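Putative glutathionylspermidine synthase (Methylobacillus flagellatus, PDB 3N6X) probably works as an ATP-dependent ligase with a circularly permuted ATP-grasp fold, perhaps joining glutathione to spermidine. Local coordinates at residues K8-M13 with L149-E154; V75-S80 with A410-P415; E175-M180 with D468-K473; R425-R430 with C447-R452. One frame throughout, in Å; residues are numbered along the deposited sequence.

Overall arrangement
All four contacts reach the same mixed sheet. Interactions 1 and 2 lie closest, with centres about 7 Å apart and Glu12 OE2 2.7 Å from Ser412 OG. Interaction 4 is an antiparallel strand pair of this sheet; its centre is about 8 Å from that of interaction 2, which it meets through Cys414 N, 2.7 Å from Arg425 O. Interaction 3 brings a helix to the sheet, and its strand pairs with 77-79, where Arg77 O is 2.8 Å from Trp470 N. A glycerol, probably from the crystallisation liquor, lies about 3 Å from the side chain of Arg177 in interaction 3, and a glycerol about 4 Å from that of Arg448 in interaction 4.

Interaction 1: K8-M13 with L149-E154; sequences KPFDEM and LVRTGE
In both Phe10 (chi1 170°) and Arg151 (chi1 -165°) CG is anti to the backbone N; ring and guanidinium meet where the N-terminal loop lies against the end of strand 144-151, in the mixed sheet of this ATP-grasp protein. The arginine runs extended from CG to NE, and Phe10 CE1 lies over one face of its guanidinium, toward the rim, 3.5 Å from Arg151 NE. The planes are 36° apart, so the overlap is tilted. Glycine has no side chain, so its backbone can come close to the phenyl face: Gly153 C lies over the ring centre, and Gly153 CA makes a CH-pi contact 4.3 Å from the centroid of the Phe10 ring.

The charge of Arg151 is met from the loop. Glu12, bent at chi2, brings OE1 to within 2.7 Å of Arg151 NH1 in a salt bridge, while its OE2 serves Arg77 and Ser412. Arg151 also holds its own turn, with NE bonded to Gly153 O at 2.8 Å and NH2 to Glu154 O at 2.8 Å; a further salt bridge joins NH2 to Glu83. An alanine in place of Arg151 would probably leave Glu12 OE1 without its mate, take the donors from both carbonyls and set the turn free to shift. Glu154 OE1, itself paired with Arg21, stands 3.6 Å from Phe10 CE2.

Interaction 2: V75-S80 with A410-P415; sequences VPRILS and ALSTCP
Val75 and Pro415 meet at one end of this buried contact, which brings together strands 77-79 and 413-418 of one mixed sheet in this ATP-grasp protein, strands that do not pair with each other. The two side chains cross at about a right angle. Val75 CB is 3.3 Å from Pro415 O, and the branch CG1, anti to the backbone N (chi1 -170°), reaches Pro415 CB at 4.2 Å. Proline has no N-H to donate, and the compact valine can lie against its carbonyl oxygen and CB. Next along, Cys414 SG lies 4.0 Å from Pro76 O and 4.2 Å from Arg77 CD. Cysteine offers a small, polarisable atom that can sit beside both a carbonyl and a methylene. In Arg77, chi2 (85°) bends the chain at CD, which lies beside the sulfur; the guanidinium goes on toward Ser412, where Arg77 NH2 stays 4.1 Å from Ser412 OG.

A second shell supplies the polar partners. Glu12 OE2 forms a salt bridge with Arg77 NH2 and a hydrogen bond with Ser412 OG, and Lys467 NZ bonds to the carbonyl oxygens of both Val75 and Pro415. The backbone of Arg77 is held by Asp468 and Trp470 of the adjoining strand.

The direct contact is thus mostly van der Waals, and polar ties run through third residues, with Glu12 probably offsetting much of the buried positive charge of Arg77.

Interaction 3: E175-M180 with D468-K473; sequences ENRKMM and DTWILK
Arg177 and Asp468 form the ionic part of the contact, a side-on grip in which NE and NH2 each meet one carboxylate oxygen. Arg177 NE donates to the syn lone pair of Asp468 OD2 at 3.0 Å, fairly straight at 161°, and Arg177 NH2 reaches Asp468 OD1 at 3.3 Å. The arginine chain bends at chi2 and chi3, which place CD and NE; the edge bearing NE and NH2 meets the acid, whose CG is anti to the backbone N (chi1 -175°).

Further hydrogen bonds fix this pair. Trp470 NE1 donates to Asp468 OD2 at 2.8 Å from above the carboxylate plane, giving that oxygen two donors, and one water accepts from both Arg177 NH2 and Ile471 N. Arg177 NH1 bonds to Ala194 O and to a glycerol. An alanine in place of Asp468 would probably leave Arg177 without its counter-charge and Trp470 NE1 without its acceptor, with the guanidinium held less firmly, by Ala194 O and the water.

Apolar contacts fill the rest. Met180, present as selenomethionine, lays its long flexible chain beside the acid and brings CE to 3.6 Å from Trp470 CZ2. Phe188 and Tyr191 also meet the indole.

The axes of helix segment 175-180 and strand segment 469-471 pass 9.9 Å apart at 84°: a helix packed across a mixed sheet, consistent with the alpha+beta ATP-grasp fold.

Interaction 4: R425-R430 with C447-R452; sequences RHVDLR and CRVALR
Val427 and Val449 face each other at the apolar centre of two antiparallel strands in the large mixed sheet of this ATP-grasp protein. They form a non-hydrogen-bonded pair, with Val427 CG1 3.7 Å from Val449 CB. On the same face Cys447 fills the neighbouring place: its SG is 3.9 Å from Val427 CB and its CB 4.1 Å from Leu429 CD1. Branched valines suit the extended backbone, and the slim cysteine fits between valine and leucine.

Asp428 and Arg448, a hydrogen-bonded pair, carry the opposite face. Asp428 N donates to Arg448 O at 3.0 Å, and Arg448 N returns a bond to Asp428 O at 3.2 Å. Above them the side chains form a salt bridge, Asp428 OD2 to Arg448 NH2 at 2.6 Å. Asp428 CG stands between the backbone N and the carbonyl carbon (chi1 82°), and OD2 comes over a face of the guanidinium, the two planes being 60° apart.

At the far end the strand 447-450 gives way to a loop, which Arg425 reaches with its long side chain, running past the Ala450 carbonyl. There Arg425 NE donates to Leu451 O at 2.7 Å, the acceptor lying in the guanidinium plane while the nitrogen stands above the carbonyl plane of Leu451.

Interaction 1: K8-M13 with L149-E154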
loop_
_atom_site.group_PDB
_atom_site.type_symbol
_atom_site.label_atom_id
_atom_site.label_comp_id
_atom_site.label_asym_id
_atom_site.label_seq_id
_atom_site.Cartn_x
_atom_site.Cartn_y
_atom_site.Cartn_z
ATOM N N LYS A 8 27.468 4.529 6.322
ATOM C CA LYS A 8 26.335 3.892 7.005
ATOM C C LYS A 8 25.008 4.340 6.360
ATOM O O LYS A 8 24.969 5.422 5.758
ATOM C CB LYS A 8 26.350 4.252 8.504
ATOM N N PRO A 9 23.898 3.545 6.464
ATOM C CA PRO A 9 22.627 3.992 5.858
ATOM C C PRO A 9 22.070 5.258 6.526
ATOM O O PRO A 9 22.189 5.414 7.749
ATOM C CB PRO A 9 21.687 2.786 6.051
ATOM C CG PRO A 9 22.571 1.643 6.421
ATOM C CD PRO A 9 23.745 2.234 7.122
ATOM N N PHE A 10 21.485 6.179 5.710
ATOM C CA PHE A 10 20.886 7.443 6.169
ATOM C C PHE A 10 19.909 7.214 7.323
ATOM O O PHE A 10 18.998 6.401 7.195
ATOM C CB PHE A 10 20.172 8.159 4.996
ATOM C CG PHE A 10 19.317 9.347 5.387
ATOM C CD1 PHE A 10 17.967 9.185 5.693
ATOM C CD2 PHE A 10 19.853 10.629 5.426
ATOM C CE1 PHE A 10 17.180 10.281 6.064
ATOM C CE2 PHE A 10 19.060 11.726 5.786
ATOM C CZ PHE A 10 17.729 11.545 6.099
ATOM N N ASP A 11 20.100 7.935 8.451
ATOM C CA ASP A 11 19.195 7.833 9.601
ATOM C C ASP A 11 18.245 9.023 9.648
ATOM O O ASP A 11 18.657 10.154 9.365
ATOM C CB ASP A 11 19.966 7.694 10.927
ATOM C CG ASP A 11 19.070 7.331 12.107
ATOM O OD1 ASP A 11 18.760 6.132 12.271
ATOM O OD2 ASP A 11 18.660 8.250 12.845
ATOM N N GLU A 12 16.966 8.766 9.991
ATOM C CA GLU A 12 15.933 9.803 10.069
ATOM C C GLU A 12 16.230 10.826 11.180
ATOM O O GLU A 12 15.903 11.998 11.021
ATOM C CB GLU A 12 14.527 9.179 10.282
ATOM C CG GLU A 12 14.112 8.120 9.258
ATOM C CD GLU A 12 13.776 8.589 7.847
ATOM O OE1 GLU A 12 13.518 9.801 7.655
ATOM O OE2 GLU A 12 13.697 7.722 6.946
HETATM N N MSE A 13 16.843 10.378 12.304
HETATM C CA MSE A 13 17.134 11.241 13.461
HETATM C C MSE A 13 18.584 11.747 13.513
HETATM O O MSE A 13 18.795 12.947 13.677
HETATM C CB MSE A 13 16.761 10.523 14.776
HETATM C CG MSE A 13 16.863 11.399 16.026
HETATM SE SE MSE A 13 16.640 10.414 17.711
HETATM C CE MSE A 13 14.782 10.022 17.670
ATOM N N LEU A 149 7.079 3.022 -0.387
ATOM C CA LEU A 149 8.225 3.922 -0.553
ATOM C C LEU A 149 9.339 3.621 0.404
ATOM O O LEU A 149 9.092 3.286 1.563
ATOM C CB LEU A 149 7.794 5.389 -0.346
ATOM C CG LEU A 149 6.744 5.919 -1.282
ATOM C CD1 LEU A 149 6.059 7.116 -0.682
ATOM C CD2 LEU A 149 7.346 6.283 -2.616
ATOM N N VAL A 150 10.577 3.842 -0.047
ATOM C CA VAL A 150 11.776 3.708 0.779
ATOM C C VAL A 150 12.629 4.954 0.608
ATOM O O VAL A 150 12.565 5.611 -0.436
ATOM C CB VAL A 150 12.579 2.403 0.516
ATOM C CG1 VAL A 150 11.767 1.168 0.887
ATOM C CG2 VAL A 150 13.087 2.326 -0.927
ATOM N N ARG A 151 13.385 5.305 1.640
ATOM C CA ARG A 151 14.239 6.492 1.629
ATOM C C ARG A 151 15.719 6.074 1.628
ATOM O O ARG A 151 16.078 5.112 2.300
ATOM C CB ARG A 151 13.929 7.349 2.855
ATOM C CG ARG A 151 14.475 8.747 2.780
ATOM C CD ARG A 151 14.180 9.510 4.050
ATOM N NE ARG A 151 14.529 10.924 3.923
ATOM C CZ ARG A 151 14.054 11.878 4.715
ATOM N NH1 ARG A 151 13.207 11.578 5.694
ATOM N NH2 ARG A 151 14.413 13.139 4.530
ATOM N N THR A 152 16.562 6.763 0.850
ATOM C CA THR A 152 17.999 6.465 0.834
ATOM C C THR A 152 18.837 7.684 1.260
ATOM O O THR A 152 19.983 7.527 1.691
ATOM C CB THR A 152 18.449 5.860 -0.515
ATOM O OG1 THR A 152 18.066 6.728 -1.581
ATOM C CG2 THR A 152 17.899 4.452 -0.743
ATOM N N GLY A 153 18.247 8.875 1.148
ATOM C CA GLY A 153 18.901 10.129 1.506
ATOM C C GLY A 153 17.949 11.186 2.036
ATOM O O GLY A 153 16.792 10.886 2.355
ATOM N N GLU A 154 18.445 12.441 2.152
ATOM C CA GLU A 154 17.666 13.590 2.633
ATOM C C GLU A 154 16.525 13.893 1.657
ATOM O O GLU A 154 15.383 14.104 2.080
ATOM C CB GLU A 154 18.586 14.827 2.797
ATOM C CG GLU A 154 17.890 16.075 3.336
ATOM C CD GLU A 154 17.684 16.139 4.842
ATOM O OE1 GLU A 154 18.193 15.248 5.562
ATOM O OE2 GLU A 154 17.025 17.099 5.303
#

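Interaction 2: V75-S80 with A410-P415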
loop_
_atom_site.group_PDB
_atom_site.type_symbol
_atom_site.label_atom_id
_atom_site.label_comp_id
_atom_site.label_asym_id
_atom_site.label_seq_id
_atom_site.Cartn_x
_atom_site.Cartn_y
_atom_site.Cartn_z
ATOM N N VAL A 75 8.730 5.201 18.780
ATOM C CA VAL A 75 9.473 6.301 18.153
ATOM C C VAL A 75 8.830 6.599 16.794
ATOM O O VAL A 75 8.829 5.729 15.915
ATOM C CB VAL A 75 10.992 6.031 18.033
ATOM C CG1 VAL A 75 11.737 7.296 17.601
ATOM C CG2 VAL A 75 11.559 5.488 19.346
ATOM N N PRO A 76 8.167 7.771 16.631
ATOM C CA PRO A 76 7.475 8.033 15.366
ATOM C C PRO A 76 8.425 8.280 14.204
ATOM O O PRO A 76 9.574 8.698 14.397
ATOM C CB PRO A 76 6.643 9.280 15.673
ATOM C CG PRO A 76 7.412 9.985 16.738
ATOM C CD PRO A 76 8.020 8.900 17.576
ATOM N N ARG A 77 7.931 8.041 12.995
ATOM C CA ARG A 77 8.635 8.366 11.773
ATOM C C ARG A 77 8.161 9.778 11.417
ATOM O O ARG A 77 6.999 9.960 11.068
ATOM C CB ARG A 77 8.262 7.341 10.674
ATOM C CG ARG A 77 8.784 7.670 9.302
ATOM C CD ARG A 77 10.198 7.180 9.123
ATOM N NE ARG A 77 10.725 7.518 7.806
ATOM C CZ ARG A 77 10.521 6.789 6.712
ATOM N NH1 ARG A 77 9.768 5.693 6.765
ATOM N NH2 ARG A 77 11.047 7.161 5.552
ATOM N N ILE A 78 9.000 10.791 11.660
ATOM C CA ILE A 78 8.589 12.192 11.449
ATOM C C ILE A 78 9.031 12.702 10.095
ATOM O O ILE A 78 10.189 12.550 9.739
ATOM C CB ILE A 78 9.049 13.138 12.614
ATOM C CG1 ILE A 78 8.807 12.489 14.004
ATOM C CG2 ILE A 78 8.355 14.504 12.515
ATOM C CD1 ILE A 78 9.448 13.231 15.189
ATOM N N LEU A 79 8.100 13.321 9.340
ATOM C CA LEU A 79 8.379 13.918 8.032
ATOM C C LEU A 79 7.970 15.370 8.057
ATOM O O LEU A 79 6.924 15.696 8.605
ATOM C CB LEU A 79 7.619 13.171 6.905
ATOM C CG LEU A 79 7.889 11.649 6.779
ATOM C CD1 LEU A 79 6.837 10.980 5.913
ATOM C CD2 LEU A 79 9.286 11.369 6.228
ATOM N N SER A 80 8.800 16.257 7.494
ATOM C CA SER A 80 8.494 17.690 7.467
ATOM C C SER A 80 7.408 18.006 6.461
ATOM O O SER A 80 7.143 17.205 5.558
ATOM C CB SER A 80 9.754 18.507 7.165
ATOM O OG SER A 80 10.190 18.350 5.823
ATOM N N ALA A 410 20.495 1.310 -0.052
ATOM C CA ALA A 410 20.885 1.872 1.245
ATOM C C ALA A 410 19.621 2.356 2.008
ATOM O O ALA A 410 19.419 3.565 2.192
ATOM C CB ALA A 410 21.865 3.024 1.042
ATOM N N LEU A 411 18.753 1.386 2.409
ATOM C CA LEU A 411 17.474 1.622 3.098
ATOM C C LEU A 411 17.657 2.483 4.346
ATOM O O LEU A 411 18.465 2.144 5.206
ATOM C CB LEU A 411 16.795 0.265 3.455
ATOM C CG LEU A 411 15.354 0.332 4.006
ATOM C CD1 LEU A 411 14.522 1.285 3.223
ATOM C CD2 LEU A 411 14.695 -1.034 4.009
ATOM N N SER A 412 16.914 3.610 4.434
ATOM C CA SER A 412 17.029 4.531 5.565
ATOM C C SER A 412 16.637 3.893 6.880
ATOM O O SER A 412 15.770 3.010 6.919
ATOM C CB SER A 412 16.239 5.821 5.328
ATOM O OG SER A 412 14.873 5.695 5.688
ATOM N N THR A 413 17.315 4.309 7.954
ATOM C CA THR A 413 17.063 3.807 9.295
ATOM C C THR A 413 16.322 4.836 10.133
ATOM O O THR A 413 16.535 6.040 9.983
ATOM C CB THR A 413 18.363 3.375 9.958
ATOM O OG1 THR A 413 19.367 4.369 9.726
ATOM C CG2 THR A 413 18.840 2.023 9.473
ATOM N N CYS A 414 15.450 4.362 11.007
ATOM C CA CYS A 414 14.693 5.211 11.907
ATOM C C CYS A 414 14.996 4.763 13.333
ATOM O O CYS A 414 15.007 3.553 13.602
ATOM C CB CYS A 414 13.199 5.123 11.595
ATOM S SG CYS A 414 12.143 6.111 12.688
ATOM N N PRO A 415 15.290 5.712 14.266
ATOM C CA PRO A 415 15.587 5.309 15.653
ATOM C C PRO A 415 14.504 4.424 16.217
ATOM O O PRO A 415 13.326 4.725 16.087
ATOM C CB PRO A 415 15.678 6.637 16.389
ATOM C CG PRO A 415 16.070 7.595 15.351
ATOM C CD PRO A 415 15.353 7.176 14.116
#

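Interaction 3: E175-M180 with D468-K473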
loop_
_atom_site.group_PDB
_atom_site.type_symbol
_atom_site.label_atom_id
_atom_site.label_comp_id
_atom_site.label_asym_id
_atom_site.label_seq_id
_atom_site.Cartn_x
_atom_site.Cartn_y
_atom_site.Cartn_z
ATOM N N GLU A 175 -5.015 3.402 13.952
ATOM C CA GLU A 175 -4.837 2.924 15.331
ATOM C C GLU A 175 -3.509 3.308 15.935
ATOM O O GLU A 175 -3.436 3.516 17.142
ATOM C CB GLU A 175 -5.065 1.398 15.431
ATOM C CG GLU A 175 -6.544 1.007 15.381
ATOM C CD GLU A 175 -7.453 1.752 16.357
ATOM O OE1 GLU A 175 -7.108 1.835 17.562
ATOM O OE2 GLU A 175 -8.493 2.282 15.905
ATOM N N ASN A 176 -2.452 3.407 15.118
ATOM C CA ASN A 176 -1.145 3.795 15.638
ATOM C C ASN A 176 -1.161 5.231 16.101
ATOM O O ASN A 176 -0.557 5.540 17.123
ATOM C CB ASN A 176 -0.032 3.559 14.615
ATOM C CG ASN A 176 0.284 2.107 14.397
ATOM O OD1 ASN A 176 -0.164 1.229 15.141
ATOM N ND2 ASN A 176 1.011 1.814 13.328
ATOM N N ARG A 177 -1.917 6.102 15.405
ATOM C CA ARG A 177 -2.045 7.500 15.826
ATOM C C ARG A 177 -2.798 7.588 17.166
ATOM O O ARG A 177 -2.344 8.279 18.086
ATOM C CB ARG A 177 -2.750 8.356 14.752
ATOM C CG ARG A 177 -3.043 9.800 15.226
ATOM C CD ARG A 177 -1.760 10.572 15.596
ATOM N NE ARG A 177 -0.722 10.425 14.567
ATOM C CZ ARG A 177 -0.694 11.120 13.435
ATOM N NH1 ARG A 177 -1.591 12.070 13.210
ATOM N NH2 ARG A 177 0.241 10.886 12.533
ATOM N N LYS A 178 -3.946 6.878 17.260
ATOM C CA LYS A 178 -4.799 6.823 18.444
ATOM C C LYS A 178 -3.995 6.323 19.673
ATOM O O LYS A 178 -4.107 6.899 20.746
ATOM C CB LYS A 178 -6.012 5.919 18.160
ATOM C CG LYS A 178 -7.139 6.051 19.163
ATOM C CD LYS A 178 -8.270 5.050 18.882
ATOM C CE LYS A 178 -9.055 4.714 20.133
ATOM N NZ LYS A 178 -10.517 4.939 19.950
HETATM N N MSE A 179 -3.113 5.321 19.464
HETATM C CA MSE A 179 -2.229 4.733 20.485
HETATM C C MSE A 179 -1.208 5.760 21.010
HETATM O O MSE A 179 -1.023 5.875 22.227
HETATM C CB MSE A 179 -1.507 3.494 19.900
HETATM C CG MSE A 179 -0.447 2.885 20.828
HETATM SE SE MSE A 179 -1.204 2.315 22.544
HETATM C CE MSE A 179 -1.837 0.648 22.028
HETATM N N MSE A 180 -0.544 6.504 20.084
HETATM C CA MSE A 180 0.454 7.526 20.415
HETATM C C MSE A 180 -0.172 8.679 21.190
HETATM O O MSE A 180 0.449 9.201 22.118
HETATM C CB MSE A 180 1.136 8.061 19.135
HETATM C CG MSE A 180 2.096 7.065 18.500
HETATM SE SE MSE A 180 3.739 6.740 19.510
HETATM C CE MSE A 180 4.484 8.476 19.482
ATOM N N ASP A 468 4.134 4.934 14.142
ATOM C CA ASP A 468 3.226 6.005 13.751
ATOM C C ASP A 468 4.020 6.915 12.817
ATOM O O ASP A 468 5.222 7.081 13.016
ATOM C CB ASP A 468 2.775 6.795 15.001
ATOM C CG ASP A 468 1.732 7.877 14.758
ATOM O OD1 ASP A 468 1.200 7.953 13.621
ATOM O OD2 ASP A 468 1.440 8.639 15.702
ATOM N N THR A 469 3.380 7.462 11.781
ATOM C CA THR A 469 4.046 8.394 10.861
ATOM C C THR A 469 3.477 9.777 11.073
ATOM O O THR A 469 2.266 9.992 10.893
ATOM C CB THR A 469 3.909 7.936 9.382
ATOM O OG1 THR A 469 4.341 6.589 9.264
ATOM C CG2 THR A 469 4.701 8.821 8.413
ATOM N N TRP A 470 4.340 10.720 11.455
ATOM C CA TRP A 470 3.939 12.097 11.704
ATOM C C TRP A 470 4.265 12.980 10.518
ATOM O O TRP A 470 5.419 13.044 10.099
ATOM C CB TRP A 470 4.656 12.647 12.939
ATOM C CG TRP A 470 4.243 12.043 14.252
ATOM C CD1 TRP A 470 3.301 11.076 14.464
ATOM C CD2 TRP A 470 4.749 12.402 15.542
ATOM N NE1 TRP A 470 3.213 10.787 15.806
ATOM C CE2 TRP A 470 4.091 11.590 16.493
ATOM C CE3 TRP A 470 5.706 13.337 15.990
ATOM C CZ2 TRP A 470 4.340 11.697 17.867
ATOM C CZ3 TRP A 470 5.968 13.425 17.347
ATOM C CH2 TRP A 470 5.285 12.619 18.271
ATOM N N ILE A 471 3.259 13.669 9.979
ATOM C CA ILE A 471 3.477 14.661 8.940
ATOM C C ILE A 471 3.260 16.012 9.589
ATOM O O ILE A 471 2.184 16.267 10.146
ATOM C CB ILE A 471 2.595 14.428 7.660
ATOM C CG1 ILE A 471 3.201 13.307 6.758
ATOM C CG2 ILE A 471 2.473 15.714 6.837
ATOM C CD1 ILE A 471 3.079 11.880 7.234
ATOM N N LEU A 472 4.311 16.835 9.630
ATOM C CA LEU A 472 4.242 18.155 10.261
ATOM C C LEU A 472 3.488 19.149 9.408
ATOM O O LEU A 472 3.609 19.119 8.181
ATOM C CB LEU A 472 5.642 18.676 10.625
ATOM C CG LEU A 472 6.468 17.776 11.566
ATOM C CD1 LEU A 472 7.641 18.538 12.139
ATOM C CD2 LEU A 472 5.585 17.169 12.711
ATOM N N LYS A 473 2.643 19.985 10.051
ATOM C CA LYS A 473 1.793 20.971 9.360
ATOM C C LYS A 473 2.580 22.120 8.717
ATOM O O LYS A 473 3.585 22.564 9.260
ATOM C CB LYS A 473 0.706 21.509 10.297
ATOM C CG LYS A 473 -0.424 20.522 10.534
ATOM C CD LYS A 473 -1.508 21.111 11.423
ATOM C CE LYS A 473 -1.454 20.565 12.826
ATOM N NZ LYS A 473 -2.500 21.165 13.688
HETATM O O HOH W 1 0.356 12.949 10.446
#

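Interaction 4: R425-R430 with C447-R452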
loop_
_atom_site.group_PDB
_atom_site.type_symbol
_atom_site.label_atom_id
_atom_site.label_comp_id
_atom_site.label_asym_id
_atom_site.label_seq_id
_atom_site.Cartn_x
_atom_site.Cartn_y
_atom_site.Cartn_z
ATOM N N ARG A 425 17.096 1.296 12.799
ATOM C CA ARG A 425 16.454 0.133 12.176
ATOM C C ARG A 425 15.791 0.524 10.856
ATOM O O ARG A 425 15.337 1.659 10.704
ATOM C CB ARG A 425 15.452 -0.542 13.125
ATOM C CG ARG A 425 16.107 -1.269 14.308
ATOM C CD ARG A 425 16.978 -2.428 13.860
ATOM N NE ARG A 425 17.520 -3.192 14.987
ATOM C CZ ARG A 425 18.691 -2.940 15.568
ATOM N NH1 ARG A 425 19.423 -1.904 15.179
ATOM N NH2 ARG A 425 19.123 -3.703 16.563
ATOM N N HIS A 426 15.774 -0.403 9.888
ATOM C CA HIS A 426 15.235 -0.146 8.551
ATOM C C HIS A 426 13.712 -0.003 8.538
ATOM O O HIS A 426 13.002 -0.785 9.172
ATOM C CB HIS A 426 15.711 -1.217 7.555
ATOM C CG HIS A 426 17.200 -1.234 7.363
ATOM N ND1 HIS A 426 17.869 -0.169 6.772
ATOM C CD2 HIS A 426 18.103 -2.190 7.684
ATOM C CE1 HIS A 426 19.149 -0.505 6.769
ATOM N NE2 HIS A 426 19.339 -1.714 7.303
ATOM N N VAL A 427 13.218 1.015 7.822
ATOM C CA VAL A 427 11.776 1.291 7.702
ATOM C C VAL A 427 11.348 1.451 6.248
ATOM O O VAL A 427 12.150 1.866 5.396
ATOM C CB VAL A 427 11.343 2.556 8.514
ATOM C CG1 VAL A 427 11.362 2.296 10.015
ATOM C CG2 VAL A 427 12.196 3.773 8.153
ATOM N N ASP A 428 10.055 1.258 5.993
ATOM C CA ASP A 428 9.450 1.615 4.723
ATOM C C ASP A 428 8.133 2.371 4.982
ATOM O O ASP A 428 7.654 2.396 6.125
ATOM C CB ASP A 428 9.308 0.411 3.772
ATOM C CG ASP A 428 8.110 -0.485 3.992
ATOM O OD1 ASP A 428 7.438 -0.334 5.027
ATOM O OD2 ASP A 428 7.864 -1.359 3.137
ATOM N N LEU A 429 7.590 3.031 3.950
ATOM C CA LEU A 429 6.438 3.902 4.095
ATOM C C LEU A 429 5.342 3.590 3.072
ATOM O O LEU A 429 5.620 3.523 1.871
ATOM C CB LEU A 429 6.932 5.356 3.913
ATOM C CG LEU A 429 6.081 6.451 4.524
ATOM C CD1 LEU A 429 6.222 6.473 6.051
ATOM C CD2 LEU A 429 6.448 7.797 3.945
ATOM N N ARG A 430 4.094 3.444 3.534
ATOM C CA ARG A 430 2.969 3.250 2.626
ATOM C C ARG A 430 1.859 4.317 2.782
ATOM O O ARG A 430 0.931 4.131 3.566
ATOM C CB ARG A 430 2.387 1.822 2.702
ATOM C CG ARG A 430 1.331 1.557 1.604
ATOM C CD ARG A 430 0.510 0.304 1.844
ATOM N NE ARG A 430 1.131 -0.877 1.241
ATOM C CZ ARG A 430 0.491 -2.015 0.998
ATOM N NH1 ARG A 430 -0.799 -2.135 1.287
ATOM N NH2 ARG A 430 1.133 -3.042 0.460
ATOM N N CYS A 447 3.838 2.980 8.489
ATOM C CA CYS A 447 5.275 2.790 8.531
ATOM C C CYS A 447 5.589 1.443 9.142
ATOM O O CYS A 447 5.086 1.123 10.213
ATOM C CB CYS A 447 5.961 3.920 9.285
ATOM S SG CYS A 447 7.746 3.708 9.464
ATOM N N ARG A 448 6.370 0.628 8.431
ATOM C CA ARG A 448 6.768 -0.702 8.889
ATOM C C ARG A 448 8.238 -0.700 9.215
ATOM O O ARG A 448 9.021 -0.030 8.531
ATOM C CB ARG A 448 6.450 -1.757 7.839
ATOM C CG ARG A 448 4.959 -1.986 7.644
ATOM C CD ARG A 448 4.705 -3.017 6.573
ATOM N NE ARG A 448 4.949 -2.484 5.230
ATOM C CZ ARG A 448 5.426 -3.205 4.217
ATOM N NH1 ARG A 448 5.718 -4.490 4.385
ATOM N NH2 ARG A 448 5.598 -2.651 3.024
ATOM N N VAL A 449 8.620 -1.391 10.297
ATOM C CA VAL A 449 10.016 -1.403 10.753
ATOM C C VAL A 449 10.584 -2.829 10.847
ATOM O O VAL A 449 9.895 -3.743 11.313
ATOM C CB VAL A 449 10.198 -0.589 12.082
ATOM C CG1 VAL A 449 9.323 -1.140 13.206
ATOM C CG2 VAL A 449 11.665 -0.526 12.510
ATOM N N ALA A 450 11.833 -3.014 10.370
ATOM C CA ALA A 450 12.553 -4.290 10.471
ATOM C C ALA A 450 13.340 -4.267 11.786
ATOM O O ALA A 450 14.411 -3.653 11.863
ATOM C CB ALA A 450 13.500 -4.458 9.282
ATOM N N LEU A 451 12.747 -4.845 12.845
ATOM C CA LEU A 451 13.274 -4.803 14.217
ATOM C C LEU A 451 14.621 -5.510 14.427
ATOM O O LEU A 451 15.465 -4.986 15.158
ATOM C CB LEU A 451 12.215 -5.303 15.228
ATOM C CG LEU A 451 10.894 -4.486 15.273
ATOM C CD1 LEU A 451 9.773 -5.279 15.910
ATOM C CD2 LEU A 451 11.087 -3.159 15.986
ATOM N N ARG A 452 14.824 -6.699 13.800
ATOM C CA ARG A 452 16.072 -7.471 13.936
ATOM C C ARG A 452 17.267 -6.708 13.345
ATOM O O ARG A 452 17.127 -6.064 12.302
ATOM C CB ARG A 452 15.928 -8.849 13.283
ATOM C CG ARG A 452 17.042 -9.834 13.660
ATOM C CD ARG A 452 17.144 -10.980 12.668
ATOM N NE ARG A 452 17.775 -10.565 11.410
ATOM C CZ ARG A 452 17.553 -11.153 10.238
ATOM N NH1 ARG A 452 16.714 -12.179 10.148
ATOM N NH2 ARG A 452 18.165 -10.716 9.144
#